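Local coordinates for protein putative glycosyl hydrolase (Bacteroides thetaiotaomicron VPI-5482, PDB 3K11) that probably hydrolyses glycosidic bonds as a member of glycoside hydrolase family 88, its substrate being unestablished, at residues G22-L27 against A354-H359; T61-M66 against A115-H120; A70-G75 against K130-L135. All coordinates share one frame; numbering follows the deposited sequence.

Interaction 1 (G22-L27 against A354-H359). With EDO (1,2-ethanediol), chain C; EDO (1,2-ethanediol), chain S.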
ATOM      1  N   GLY A  22     -16.189 -15.332  -3.380  1.00 26.25           N
ATOM      2  CA  GLY A  22     -15.866 -16.520  -4.156  1.00 27.89           C
ATOM      3  C   GLY A  22     -15.937 -17.761  -3.271  1.00 27.64           C
ATOM      4  O   GLY A  22     -16.468 -17.710  -2.160  1.00 29.05           O
ATOM      5  N   THR A  23     -15.399 -18.881  -3.744  0.50 26.29           N
ATOM      6  CA  THR A  23     -15.406 -20.105  -2.940  0.50 25.40           C
ATOM      7  C   THR A  23     -14.163 -20.127  -2.038  0.50 26.22           C
ATOM      8  O   THR A  23     -13.165 -19.468  -2.331  0.50 26.91           O
ATOM      9  CB  THR A  23     -15.450 -21.363  -3.818  0.50 25.86           C
ATOM     10  OG1 THR A  23     -14.384 -21.316  -4.761  0.50 21.87           O
ATOM     11  CG2 THR A  23     -16.790 -21.466  -4.567  0.50 24.01           C
ATOM     12  N   TYR A  24     -14.259 -20.846  -0.921  1.00 24.43           N
ATOM     13  CA  TYR A  24     -13.178 -20.956   0.053  1.00 23.65           C
ATOM     14  C   TYR A  24     -13.254 -22.350   0.669  1.00 23.34           C
ATOM     15  O   TYR A  24     -14.304 -22.942   0.729  1.00 25.23           O
ATOM     16  CB  TYR A  24     -13.331 -19.909   1.183  1.00 22.81           C
ATOM     17  CG  TYR A  24     -12.164 -19.941   2.156  1.00 21.46           C
ATOM     18  CD1 TYR A  24     -10.987 -19.233   1.892  1.00 21.43           C
ATOM     19  CD2 TYR A  24     -12.193 -20.752   3.286  1.00 23.00           C
ATOM     20  CE1 TYR A  24      -9.905 -19.343   2.739  1.00 22.81           C
ATOM     21  CE2 TYR A  24     -11.105 -20.829   4.160  1.00 23.64           C
ATOM     22  CZ  TYR A  24      -9.960 -20.148   3.859  1.00 25.96           C
ATOM     23  OH  TYR A  24      -8.881 -20.231   4.682  1.00 23.27           O
ATOM     24  N   GLY A  25     -12.110 -22.905   1.054  1.00 23.28           N
ATOM     25  CA  GLY A  25     -12.111 -24.109   1.866  1.00 24.37           C
ATOM     26  C   GLY A  25     -11.716 -25.353   1.100  1.00 24.17           C
ATOM     27  O   GLY A  25     -10.836 -25.334   0.235  1.00 26.29           O
ATOM     28  N   ASP A  26     -12.404 -26.422   1.435  1.00 24.22           N
ATOM     29  CA  ASP A  26     -12.132 -27.727   0.854  1.00 28.18           C
ATOM     30  C   ASP A  26     -12.158 -27.695  -0.663  1.00 28.81           C
ATOM     31  O   ASP A  26     -12.965 -26.989  -1.271  1.00 28.59           O
ATOM     32  CB  ASP A  26     -13.178 -28.742   1.315  1.00 31.77           C
ATOM     33  CG  ASP A  26     -13.070 -29.101   2.808  1.00 40.15           C
ATOM     34  OD1 ASP A  26     -12.005 -28.964   3.430  1.00 34.07           O
ATOM     35  OD2 ASP A  26     -14.097 -29.562   3.344  1.00 45.51           O
ATOM     36  N   LEU A  27     -11.271 -28.502  -1.248  1.00 25.96           N
ATOM     37  CA  LEU A  27     -11.127 -28.662  -2.662  1.00 26.94           C
ATOM     38  C   LEU A  27     -10.769 -30.144  -2.872  1.00 29.00           C
ATOM     39  O   LEU A  27      -9.872 -30.656  -2.190  1.00 29.86           O
ATOM     40  CB  LEU A  27      -9.994 -27.758  -3.100  1.00 27.15           C
ATOM     41  CG  LEU A  27      -9.634 -27.676  -4.568  1.00 31.01           C
ATOM     42  CD1 LEU A  27     -10.872 -27.167  -5.328  1.00 28.32           C
ATOM     43  CD2 LEU A  27      -8.360 -26.754  -4.735  1.00 25.74           C
ATOM     44  N   ALA A 354      -1.819 -21.369  -2.547  1.00 23.40           N
ATOM     45  CA  ALA A 354      -2.121 -22.025  -3.807  1.00 23.70           C
ATOM     46  C   ALA A 354      -3.598 -22.423  -3.851  1.00 23.68           C
ATOM     47  O   ALA A 354      -4.284 -22.253  -4.869  1.00 23.46           O
ATOM     48  CB  ALA A 354      -1.196 -23.242  -4.000  1.00 19.17           C
ATOM     49  N   GLN A 355      -4.092 -23.010  -2.763  1.00 23.14           N
ATOM     50  CA  GLN A 355      -5.462 -23.485  -2.724  1.00 20.54           C
ATOM     51  C   GLN A 355      -6.481 -22.341  -2.923  1.00 23.30           C
ATOM     52  O   GLN A 355      -7.439 -22.474  -3.687  1.00 25.30           O
ATOM     53  CB  GLN A 355      -5.699 -24.213  -1.400  1.00 23.32           C
ATOM     54  CG  GLN A 355      -7.094 -24.877  -1.290  1.00 25.68           C
ATOM     55  CD  GLN A 355      -7.082 -26.225  -0.625  1.00 26.11           C
ATOM     56  OE1 GLN A 355      -6.088 -26.949  -0.667  1.00 27.69           O
ATOM     57  NE2 GLN A 355      -8.220 -26.616  -0.083  1.00 24.27           N
ATOM     58  N   LEU A 356      -6.278 -21.235  -2.235  1.00 22.56           N
ATOM     59  CA  LEU A 356      -7.138 -20.058  -2.352  1.00 22.73           C
ATOM     60  C   LEU A 356      -7.032 -19.513  -3.761  1.00 22.58           C
ATOM     61  O   LEU A 356      -8.034 -19.099  -4.385  1.00 22.66           O
ATOM     62  CB  LEU A 356      -6.717 -18.978  -1.360  1.00 21.57           C
ATOM     63  CG  LEU A 356      -7.452 -17.649  -1.495  1.00 25.08           C
ATOM     64  CD1 LEU A 356      -8.988 -17.812  -1.308  1.00 21.14           C
ATOM     65  CD2 LEU A 356      -6.878 -16.565  -0.578  1.00 20.72           C
ATOM     66  N   GLY A 357      -5.810 -19.442  -4.276  1.00 24.73           N
ATOM     67  CA  GLY A 357      -5.642 -18.988  -5.660  1.00 24.25           C
ATOM     68  C   GLY A 357      -6.388 -19.839  -6.662  1.00 23.08           C
ATOM     69  O   GLY A 357      -6.926 -19.303  -7.642  1.00 24.94           O
ATOM     70  N   TRP A 358      -6.408 -21.164  -6.454  1.00 24.56           N
ATOM     71  CA  TRP A 358      -7.186 -22.058  -7.300  1.00 24.42           C
ATOM     72  C   TRP A 358      -8.695 -21.774  -7.185  1.00 21.59           C
ATOM     73  O   TRP A 358      -9.386 -21.722  -8.192  1.00 24.37           O
ATOM     74  CB  TRP A 358      -6.882 -23.569  -7.063  1.00 25.54           C
ATOM     75  CG  TRP A 358      -7.745 -24.368  -8.038  1.00 22.80           C
ATOM     76  CD1 TRP A 358      -8.915 -24.939  -7.757  1.00 24.09           C
ATOM     77  CD2 TRP A 358      -7.600 -24.429  -9.458  1.00 26.34           C
ATOM     78  NE1 TRP A 358      -9.478 -25.461  -8.880  1.00 25.39           N
ATOM     79  CE2 TRP A 358      -8.714 -25.126  -9.954  1.00 23.48           C
ATOM     80  CE3 TRP A 358      -6.651 -23.947 -10.357  1.00 25.89           C
ATOM     81  CZ2 TRP A 358      -8.872 -25.441 -11.302  1.00 23.53           C
ATOM     82  CZ3 TRP A 358      -6.821 -24.218 -11.709  1.00 27.02           C
ATOM     83  CH2 TRP A 358      -7.937 -24.932 -12.173  1.00 24.37           C
ATOM     84  N   HIS A 359      -9.206 -21.593  -5.972  1.00 23.42           N
ATOM     85  CA  HIS A 359     -10.621 -21.239  -5.811  1.00 24.60           C
ATOM     86  C   HIS A 359     -10.955 -19.991  -6.626  1.00 25.01           C
ATOM     87  O   HIS A 359     -12.001 -19.925  -7.299  1.00 25.17           O
ATOM     88  CB  HIS A 359     -10.967 -20.987  -4.345  1.00 24.33           C
ATOM     89  CG  HIS A 359     -11.180 -22.232  -3.540  1.00 27.06           C
ATOM     90  ND1 HIS A 359     -12.142 -23.173  -3.852  1.00 34.13           N
ATOM     91  CD2 HIS A 359     -10.561 -22.683  -2.423  1.00 27.23           C
ATOM     92  CE1 HIS A 359     -12.099 -24.150  -2.958  1.00 32.25           C
ATOM     93  NE2 HIS A 359     -11.163 -23.866  -2.068  1.00 26.03           N
TER
HETATM   94  C1  EDO C   2     -12.895 -16.347  -1.394  1.00 31.34           C
HETATM   95  O1  EDO C   2     -13.003 -16.752  -2.767  1.00 29.71           O
HETATM   96  C2  EDO C   2     -12.839 -14.848  -1.324  1.00 28.09           C
HETATM   97  O2  EDO C   2     -14.086 -14.214  -1.730  1.00 27.94           O
HETATM   98  C1  EDO S  18     -15.504 -22.601   4.293  1.00 64.63           C
HETATM   99  O1  EDO S  18     -15.761 -21.759   5.453  1.00 54.32           O
HETATM  100  C2  EDO S  18     -16.712 -22.748   3.364  1.00 68.45           C
HETATM  101  O2  EDO S  18     -16.939 -21.582   2.538  1.00 64.34           O
HETATM  102  O   HOH W   1     -14.365 -18.589  -6.521  1.00 35.41           O
HETATM  103  O   HOH W   2     -14.196 -21.619  -7.312  1.00 37.57           O
HETATM  104  O   HOH W   3      -8.932 -29.437   0.504  0.50 17.53           O

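Interaction 2 (T61-M66 against A115-H120)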
ATOM      1  N   THR A  61      -7.285 -31.294 -48.261  1.00 27.62           N
ATOM      2  CA  THR A  61      -6.527 -32.469 -47.837  1.00 32.48           C
ATOM      3  C   THR A  61      -5.361 -32.791 -48.788  1.00 32.68           C
ATOM      4  O   THR A  61      -4.454 -33.503 -48.389  1.00 34.29           O
ATOM      5  CB  THR A  61      -7.428 -33.672 -47.752  1.00 32.01           C
ATOM      6  OG1 THR A  61      -8.061 -33.843 -49.009  1.00 35.37           O
ATOM      7  CG2 THR A  61      -8.492 -33.474 -46.707  1.00 38.46           C
ATOM      8  N   ASP A  62      -5.382 -32.293 -50.022  1.00 31.37           N
ATOM      9  CA  ASP A  62      -4.256 -32.504 -50.943  1.00 30.73           C
ATOM     10  C   ASP A  62      -3.236 -31.399 -50.780  1.00 27.46           C
ATOM     11  O   ASP A  62      -3.224 -30.394 -51.498  1.00 31.17           O
ATOM     12  CB  ASP A  62      -4.725 -32.579 -52.375  1.00 34.00           C
ATOM     13  CG  ASP A  62      -3.616 -32.983 -53.327  1.00 35.51           C
ATOM     14  OD1 ASP A  62      -2.431 -33.027 -52.902  1.00 39.54           O
ATOM     15  OD2 ASP A  62      -3.954 -33.222 -54.505  1.00 44.21           O
ATOM     16  N   TYR A  63      -2.365 -31.601 -49.819  1.00 28.10           N
ATOM     17  CA  TYR A  63      -1.384 -30.612 -49.466  1.00 29.40           C
ATOM     18  C   TYR A  63      -0.332 -30.393 -50.534  1.00 30.70           C
ATOM     19  O   TYR A  63       0.220 -29.328 -50.638  1.00 32.52           O
ATOM     20  CB  TYR A  63      -0.695 -30.967 -48.157  1.00 29.62           C
ATOM     21  CG  TYR A  63      -1.622 -31.174 -46.982  1.00 26.81           C
ATOM     22  CD1 TYR A  63      -2.759 -30.385 -46.816  1.00 30.18           C
ATOM     23  CD2 TYR A  63      -1.331 -32.106 -45.996  1.00 25.85           C
ATOM     24  CE1 TYR A  63      -3.591 -30.543 -45.728  1.00 27.87           C
ATOM     25  CE2 TYR A  63      -2.160 -32.273 -44.902  1.00 30.08           C
ATOM     26  CZ  TYR A  63      -3.299 -31.483 -44.773  1.00 30.38           C
ATOM     27  OH  TYR A  63      -4.161 -31.624 -43.715  1.00 25.76           O
ATOM     28  N   THR A  64      -0.067 -31.407 -51.345  0.50 30.36           N
ATOM     29  CA  THR A  64       0.971 -31.279 -52.358  0.50 29.74           C
ATOM     30  C   THR A  64       0.493 -30.339 -53.455  0.50 29.71           C
ATOM     31  O   THR A  64       1.293 -29.617 -54.043  0.50 30.65           O
ATOM     32  CB  THR A  64       1.390 -32.645 -52.913  0.50 30.59           C
ATOM     33  OG1 THR A  64       0.274 -33.254 -53.569  0.50 31.73           O
ATOM     34  CG2 THR A  64       1.902 -33.554 -51.763  0.50 21.14           C
ATOM     35  N   ALA A  65      -0.820 -30.294 -53.656  1.00 29.67           N
ATOM     36  CA  ALA A  65      -1.439 -29.470 -54.697  1.00 30.39           C
ATOM     37  C   ALA A  65      -1.858 -28.056 -54.289  1.00 30.69           C
ATOM     38  O   ALA A  65      -2.165 -27.239 -55.159  1.00 33.81           O
ATOM     39  CB  ALA A  65      -2.675 -30.190 -55.221  1.00 32.17           C
HETATM   40  N   MSE A  66      -1.921 -27.759 -53.004  0.50 27.00           N
HETATM   41  CA  MSE A  66      -2.455 -26.465 -52.605  0.50 23.86           C
HETATM   42  C   MSE A  66      -1.542 -25.292 -52.927  0.50 26.76           C
HETATM   43  O   MSE A  66      -0.347 -25.456 -53.192  0.50 27.49           O
HETATM   44  CB  MSE A  66      -2.760 -26.478 -51.123  0.50 25.97           C
HETATM   45  CG  MSE A  66      -1.528 -26.487 -50.266  0.50 19.28           C
HETATM   46 SE   MSE A  66      -1.991 -26.844 -48.469  0.38 14.82          SE
HETATM   47  CE  MSE A  66      -3.455 -27.824 -48.731  0.50 36.98           C
ATOM     48  N   ALA A 115       3.812 -30.524 -37.936  1.00 24.78           N
ATOM     49  CA  ALA A 115       4.982 -31.187 -38.600  1.00 24.63           C
ATOM     50  C   ALA A 115       4.653 -31.638 -40.013  1.00 26.09           C
ATOM     51  O   ALA A 115       5.481 -31.545 -40.940  1.00 23.21           O
ATOM     52  CB  ALA A 115       5.468 -32.396 -37.759  1.00 24.72           C
ATOM     53  N   GLU A 116       3.446 -32.150 -40.188  1.00 23.01           N
ATOM     54  CA  GLU A 116       3.020 -32.628 -41.473  1.00 23.88           C
ATOM     55  C   GLU A 116       2.861 -31.484 -42.459  1.00 25.08           C
ATOM     56  O   GLU A 116       3.305 -31.599 -43.588  1.00 24.37           O
ATOM     57  CB  GLU A 116       1.684 -33.327 -41.333  1.00 23.29           C
ATOM     58  CG  GLU A 116       1.170 -33.890 -42.636  1.00 28.70           C
ATOM     59  CD  GLU A 116      -0.200 -34.484 -42.482  1.00 32.72           C
ATOM     60  OE1 GLU A 116      -0.886 -34.206 -41.459  1.00 41.69           O
ATOM     61  OE2 GLU A 116      -0.585 -35.206 -43.411  1.00 34.56           O
ATOM     62  N   VAL A 117       2.181 -30.408 -42.050  1.00 24.28           N
ATOM     63  CA  VAL A 117       1.827 -29.364 -43.022  1.00 24.79           C
ATOM     64  C   VAL A 117       2.900 -28.315 -43.240  1.00 23.06           C
ATOM     65  O   VAL A 117       2.954 -27.715 -44.310  1.00 24.50           O
ATOM     66  CB  VAL A 117       0.442 -28.683 -42.696  1.00 22.41           C
ATOM     67  CG1 VAL A 117      -0.685 -29.743 -42.661  1.00 24.95           C
ATOM     68  CG2 VAL A 117       0.498 -27.855 -41.439  1.00 22.12           C
ATOM     69  N   ALA A 118       3.773 -28.107 -42.265  1.00 23.98           N
ATOM     70  CA  ALA A 118       4.786 -27.049 -42.368  1.00 26.85           C
ATOM     71  C   ALA A 118       5.583 -27.060 -43.678  1.00 24.67           C
ATOM     72  O   ALA A 118       5.719 -26.017 -44.338  1.00 25.37           O
ATOM     73  CB  ALA A 118       5.712 -27.065 -41.156  1.00 27.87           C
ATOM     74  N   PRO A 119       6.102 -28.222 -44.065  1.00 28.02           N
ATOM     75  CA  PRO A 119       6.849 -28.312 -45.337  1.00 30.11           C
ATOM     76  C   PRO A 119       6.054 -27.945 -46.586  1.00 28.94           C
ATOM     77  O   PRO A 119       6.623 -27.447 -47.572  1.00 27.59           O
ATOM     78  CB  PRO A 119       7.249 -29.783 -45.408  1.00 27.89           C
ATOM     79  CG  PRO A 119       7.126 -30.309 -44.061  1.00 36.12           C
ATOM     80  CD  PRO A 119       6.088 -29.503 -43.339  1.00 30.33           C
ATOM     81  N   HIS A 120       4.755 -28.222 -46.585  1.00 28.97           N
ATOM     82  CA  HIS A 120       3.916 -27.868 -47.733  1.00 26.08           C
ATOM     83  C   HIS A 120       3.703 -26.379 -47.792  1.00 25.01           C
ATOM     84  O   HIS A 120       3.729 -25.775 -48.846  1.00 25.11           O
ATOM     85  CB  HIS A 120       2.580 -28.591 -47.665  1.00 27.04           C
ATOM     86  CG  HIS A 120       2.704 -30.080 -47.763  1.00 28.13           C
ATOM     87  ND1 HIS A 120       2.947 -30.728 -48.958  1.00 33.13           N
ATOM     88  CD2 HIS A 120       2.608 -31.051 -46.824  1.00 30.15           C
ATOM     89  CE1 HIS A 120       3.012 -32.030 -48.745  1.00 32.04           C
ATOM     90  NE2 HIS A 120       2.805 -32.256 -47.460  1.00 28.38           N
TER
HETATM   91  O   HOH W   4      -3.647 -33.515 -41.872  1.00 37.59           O

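Interaction 3 (A70-G75 against K130-L135). With EDO (1,2-ethanediol), chain Q.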
ATOM      1  N   ALA A  70      -4.601 -21.632 -49.170  1.00 26.08           N
ATOM      2  CA  ALA A  70      -4.653 -22.508 -47.989  1.00 25.39           C
ATOM      3  C   ALA A  70      -4.264 -21.760 -46.722  1.00 25.66           C
ATOM      4  O   ALA A  70      -3.316 -20.939 -46.740  1.00 22.53           O
ATOM      5  CB  ALA A  70      -3.731 -23.719 -48.195  1.00 24.80           C
ATOM      6  N   GLN A  71      -4.996 -22.028 -45.621  1.00 20.95           N
ATOM      7  CA  GLN A  71      -4.634 -21.512 -44.333  1.00 22.62           C
ATOM      8  C   GLN A  71      -5.060 -22.519 -43.272  1.00 21.98           C
ATOM      9  O   GLN A  71      -5.926 -23.355 -43.512  1.00 22.06           O
ATOM     10  CB  GLN A  71      -5.304 -20.179 -44.062  1.00 22.20           C
ATOM     11  CG  GLN A  71      -6.810 -20.270 -43.979  1.00 22.18           C
ATOM     12  CD  GLN A  71      -7.477 -18.986 -43.560  1.00 29.98           C
ATOM     13  OE1 GLN A  71      -6.869 -17.906 -43.580  1.00 28.12           O
ATOM     14  NE2 GLN A  71      -8.733 -19.098 -43.149  1.00 25.50           N
ATOM     15  N   LEU A  72      -4.492 -22.403 -42.096  1.00 23.04           N
ATOM     16  CA  LEU A  72      -4.976 -23.186 -40.966  1.00 23.31           C
ATOM     17  C   LEU A  72      -6.382 -22.665 -40.648  1.00 23.48           C
ATOM     18  O   LEU A  72      -6.618 -21.450 -40.654  1.00 22.73           O
ATOM     19  CB  LEU A  72      -4.051 -22.998 -39.770  1.00 24.71           C
ATOM     20  CG  LEU A  72      -2.575 -23.401 -39.932  1.00 24.61           C
ATOM     21  CD1 LEU A  72      -1.847 -23.235 -38.652  1.00 23.41           C
ATOM     22  CD2 LEU A  72      -2.502 -24.858 -40.469  1.00 21.50           C
ATOM     23  N   GLU A  73      -7.313 -23.568 -40.400  1.00 22.52           N
ATOM     24  CA  GLU A  73      -8.675 -23.179 -40.043  1.00 22.20           C
ATOM     25  C   GLU A  73      -8.640 -22.290 -38.804  1.00 22.86           C
ATOM     26  O   GLU A  73      -7.964 -22.614 -37.807  1.00 24.24           O
ATOM     27  CB  GLU A  73      -9.530 -24.433 -39.774  1.00 23.89           C
ATOM     28  CG  GLU A  73     -10.953 -24.062 -39.413  1.00 23.87           C
ATOM     29  CD  GLU A  73     -11.839 -25.227 -39.174  1.00 25.80           C
ATOM     30  OE1 GLU A  73     -11.338 -26.358 -39.123  1.00 24.77           O
ATOM     31  OE2 GLU A  73     -13.049 -24.984 -38.984  1.00 27.81           O
ATOM     32  N   ARG A  74      -9.365 -21.175 -38.831  1.00 22.23           N
ATOM     33  CA  ARG A  74      -9.294 -20.260 -37.726  1.00 22.22           C
ATOM     34  C   ARG A  74     -10.315 -20.620 -36.661  1.00 25.64           C
ATOM     35  O   ARG A  74     -11.506 -20.481 -36.878  1.00 28.58           O
ATOM     36  CB  ARG A  74      -9.544 -18.846 -38.219  1.00 23.59           C
ATOM     37  CG  ARG A  74      -8.643 -18.376 -39.341  1.00 27.41           C
ATOM     38  CD  ARG A  74      -7.272 -18.366 -38.919  1.00 27.48           C
ATOM     39  NE  ARG A  74      -6.377 -17.545 -39.743  1.00 28.59           N
ATOM     40  CZ  ARG A  74      -5.266 -17.963 -40.352  1.00 30.88           C
ATOM     41  NH1 ARG A  74      -4.938 -19.250 -40.427  1.00 27.12           N
ATOM     42  NH2 ARG A  74      -4.480 -17.075 -40.924  1.00 30.49           N
ATOM     43  N   GLY A  75      -9.857 -21.132 -35.542  1.00 25.53           N
ATOM     44  CA  GLY A  75     -10.695 -21.304 -34.347  1.00 26.17           C
ATOM     45  C   GLY A  75     -10.456 -20.082 -33.482  1.00 28.38           C
ATOM     46  O   GLY A  75      -9.870 -19.122 -33.948  1.00 30.97           O
ATOM     47  N   LYS A 130       4.029 -15.894 -50.933  1.00 39.77           N
ATOM     48  CA  LYS A 130       3.147 -15.565 -49.838  1.00 39.35           C
ATOM     49  C   LYS A 130       2.449 -16.820 -49.352  1.00 36.72           C
ATOM     50  O   LYS A 130       2.238 -17.759 -50.134  1.00 34.92           O
ATOM     51  CB  LYS A 130       2.128 -14.473 -50.244  1.00 39.84           C
ATOM     52  CG  LYS A 130       1.283 -14.778 -51.443  1.00 42.93           C
ATOM     53  CD  LYS A 130       0.386 -13.594 -51.883  1.00 44.02           C
ATOM     54  N   THR A 131       2.122 -16.824 -48.049  1.00 34.76           N
ATOM     55  CA  THR A 131       1.335 -17.898 -47.456  1.00 31.50           C
ATOM     56  C   THR A 131       0.642 -17.430 -46.183  1.00 30.52           C
ATOM     57  O   THR A 131       0.667 -16.240 -45.841  1.00 32.20           O
ATOM     58  CB  THR A 131       2.195 -19.177 -47.195  1.00 31.31           C
ATOM     59  OG1 THR A 131       1.331 -20.297 -46.981  1.00 26.94           O
ATOM     60  CG2 THR A 131       3.092 -19.025 -46.055  1.00 25.77           C
ATOM     61  N   ASP A 132      -0.007 -18.367 -45.500  1.00 27.79           N
ATOM     62  CA  ASP A 132      -0.672 -18.082 -44.212  1.00 25.65           C
ATOM     63  C   ASP A 132       0.317 -17.427 -43.255  1.00 27.05           C
ATOM     64  O   ASP A 132       1.364 -17.979 -42.927  1.00 27.15           O
ATOM     65  CB  ASP A 132      -1.171 -19.419 -43.660  1.00 26.67           C
ATOM     66  CG  ASP A 132      -2.025 -19.294 -42.422  1.00 29.47           C
ATOM     67  OD1 ASP A 132      -2.098 -18.213 -41.814  1.00 24.53           O
ATOM     68  OD2 ASP A 132      -2.598 -20.332 -42.041  1.00 25.22           O
ATOM     69  N   SER A 133      -0.022 -16.241 -42.778  1.00 27.72           N
ATOM     70  CA  SER A 133       0.820 -15.572 -41.793  1.00 29.58           C
ATOM     71  C   SER A 133       1.109 -16.432 -40.556  1.00 28.34           C
ATOM     72  O   SER A 133       2.149 -16.268 -39.908  1.00 29.63           O
ATOM     73  CB  SER A 133       0.157 -14.281 -41.360  1.00 31.30           C
ATOM     74  OG  SER A 133      -1.082 -14.574 -40.737  1.00 35.93           O
ATOM     75  N   GLN A 134       0.217 -17.367 -40.213  1.00 26.49           N
ATOM     76  CA  GLN A 134       0.467 -18.236 -39.056  1.00 25.39           C
ATOM     77  C   GLN A 134       1.620 -19.173 -39.357  1.00 27.77           C
ATOM     78  O   GLN A 134       2.381 -19.580 -38.465  1.00 28.55           O
ATOM     79  CB  GLN A 134      -0.796 -19.029 -38.676  1.00 24.92           C
ATOM     80  CG  GLN A 134      -1.899 -18.143 -38.094  1.00 29.14           C
ATOM     81  CD  GLN A 134      -3.020 -18.930 -37.417  1.00 25.37           C
ATOM     82  OE1 GLN A 134      -2.829 -20.084 -37.028  1.00 28.53           O
ATOM     83  NE2 GLN A 134      -4.186 -18.289 -37.244  1.00 25.66           N
ATOM     84  N   LEU A 135       1.758 -19.547 -40.620  1.00 27.42           N
ATOM     85  CA  LEU A 135       2.859 -20.406 -41.005  1.00 26.95           C
ATOM     86  C   LEU A 135       4.171 -19.649 -41.096  1.00 28.36           C
ATOM     87  O   LEU A 135       5.245 -20.225 -40.862  1.00 29.22           O
ATOM     88  CB  LEU A 135       2.542 -21.186 -42.291  1.00 24.44           C
ATOM     89  CG  LEU A 135       1.932 -22.546 -41.980  1.00 24.33           C
ATOM     90  CD1 LEU A 135       2.983 -23.461 -41.341  1.00 22.99           C
ATOM     91  CD2 LEU A 135       0.612 -22.516 -41.176  1.00 24.99           C
TER
HETATM   92  C1  EDO Q  16      -2.519 -15.774 -47.460  1.00 77.30           C
HETATM   93  O1  EDO Q  16      -2.077 -16.942 -48.165  1.00 74.29           O
HETATM   94  C2  EDO Q  16      -2.180 -14.534 -48.265  1.00 76.97           C
HETATM   95  O2  EDO Q  16      -0.830 -14.183 -47.992  1.00 74.92           O
HETATM   96  O   HOH W   5      -1.100 -20.830 -48.312  1.00 33.22           O

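Interaction 1 (G22-L27 against A354-H359)
Gly25 O receives two N-H groups from the helix segment 354-359, Gln355 NE2 and His359 NE2, which arrive from opposite faces of its carbonyl plane. The bond from His359 NE2 to Gly25 O is 2.8 Å and nearly straight (169°), with NE2 as the donor and the oxygen close to the imidazole plane. An amide suits Gln355, whose NE2 gives one hydrogen to Gly25 O and the other to a water, while its OE1 is hydrogen-bonded to the hydroxyl of Tyr428. At the backbone angles of Gly25 a CB would be jammed against the preceding carbonyl O, which calls for glycine.

Waters bridge the ends: one links Thr23 N to His359 O, another accepts from both Leu27 N and Gln355 NE2.

The segment 22-27 is a loop leading into helix 29-45 and packed against helix 347-362, in a largely helical fold consistent with the six-hairpin clan of family 88.

Apolar contacts flank the polar centre. Leu27, its CG anti to the backbone N (chi1 -178°), crosses Trp358 at about a right angle and sets CD2 3.6 Å from Trp358 CD1. Tyr24 offers its ring edge, CD1 lying 4.0 Å from Leu356 CD1, while its hydroxyl is hydrogen-bonded to Val426 N and to Asp383 of the second subunit.

Interaction 2 (T61-M66 against A115-H120)
Tyr63 and His120 meet with the CB of the tyrosine over the centre of the imidazole, a CH-pi contact 3.5 Å from Tyr63 CB to the His120 ring centroid. It joins an Asx motif in the loop between strands 59-60 and 70-72 to helix 101-128, at the surface of this family 88 protein. The two rings themselves lie obliquely, their planes 49° apart. Tyr63 has CG anti to its carbonyl carbon (chi1 -56°), and its ring meets Val117 and Glu116, about one turn earlier in the helix than His120.

There Val117 CG1 lies over one face of the phenol ring, offset toward the rim and 3.7 Å from Tyr63 CE2; Thr61 O stands over the opposite face. A branched aliphatic residue suits this place because its methyl can rest on the flat ring. Glu116 comes to the ring edge instead, its carboxylate plane almost perpendicular to the ring and OE2 3.6 Å from Tyr63 CE2, where the slightly positive ring hydrogens would probably attract it. Thr64 lies alongside His120, pointing the same way, with its methyl CG2 3.6 Å from His120 CE1.

His120 ND1 is hydrogen-bonded to Arg123, which also bonds Tyr63 O. An alanine in place of His120 would probably leave Tyr63 CB and the Thr64 methyl without the flat surface they rest on, and Arg123 without one of its partners.

Asp62 fixes the loop: its OD1 accepts from Thr64 OG1 on the syn lone pair and from Ala65 N above the carboxylate plane, so an aspartate is well suited to hold the turn that presents Tyr63. At the far end of the ring, one water lies 2.7 Å from Tyr63 OH and donates to Glu116 OE1.

Interaction 3 (A70-G75 against K130-L135)
Arg74 and Asp132 meet tip to tip, NH1 and NH2 of the guanidinium each taking one carboxylate oxygen. The salt bridge runs 2.8 Å from Arg74 NH2 to Asp132 OD1 and 3.0 Å from Arg74 NH1 to Asp132 OD2, with both oxygens near the guanidinium plane.

This is the tight part of the contact. Asp132 OD2 also accepts the backbone N of Leu72 at 2.8 Å, nearly along its C-O axis, while OD1 takes Gln134 N, the capping bond that makes Asp132 the N-cap of helix 133-139. A buried carboxylate thus has four donors, two on each oxygen, and the arginine and helix start would probably stabilise its negative charge. Asp132 has its CG anti to the backbone N (chi1 -173°). Arg74 NH1 turns a further hydrogen to Leu72 O, helping to fix the guanidinium's rotation. That flat group is sandwiched: Gln71 OE1 lies over the centre of one face, and the Gln134 amide stacks on the other, planes 19° apart, with NE2 3.3 Å from Arg74 CZ. Beside the salt bridge, Leu72 crosses Leu135 at about a right angle, CG 3.5 Å from Leu135 CD2, two branched aliphatic chains suited to this buried, apolar spot.

The other side is looser. Ala70 O is linked to Thr131 OG1 through a water, an ethanediol makes one weak bond to Thr131 O, and the OG of the exposed Ser133 stays 4.2 Å from Arg74 NH2.

Strand 70-72 is an outer strand of a small antiparallel sheet, paired with strand 51-53 through Gln71 and Val52. On helix 101-128, Phe113 and Phe121 pack against Leu72 and Leu135 respectively, placing the contact between that sheet, the long helix and the start of helix 133-139.

How the interactions relate
Interactions 2 and 3 are neighbours, their centres about 12 Å apart, and they touch where Ala118 CA lies 4.1 Å from Leu135 CD1. Their segments alternate along the chain, so the small sheet and its loop meet helix 101-128 in interaction 2 and the start of the following helix 133-139 in interaction 3. Interaction 1 lies on the opposite side of the chain's centre, about 46 Å from interaction 2 and 40 Å from interaction 3 between centres. It joins far more distant parts of the sequence, which enclose both other contacts. The ethanediols at interactions 1 and 3 probably come from the crystallisation liquor and mark no known substrate site.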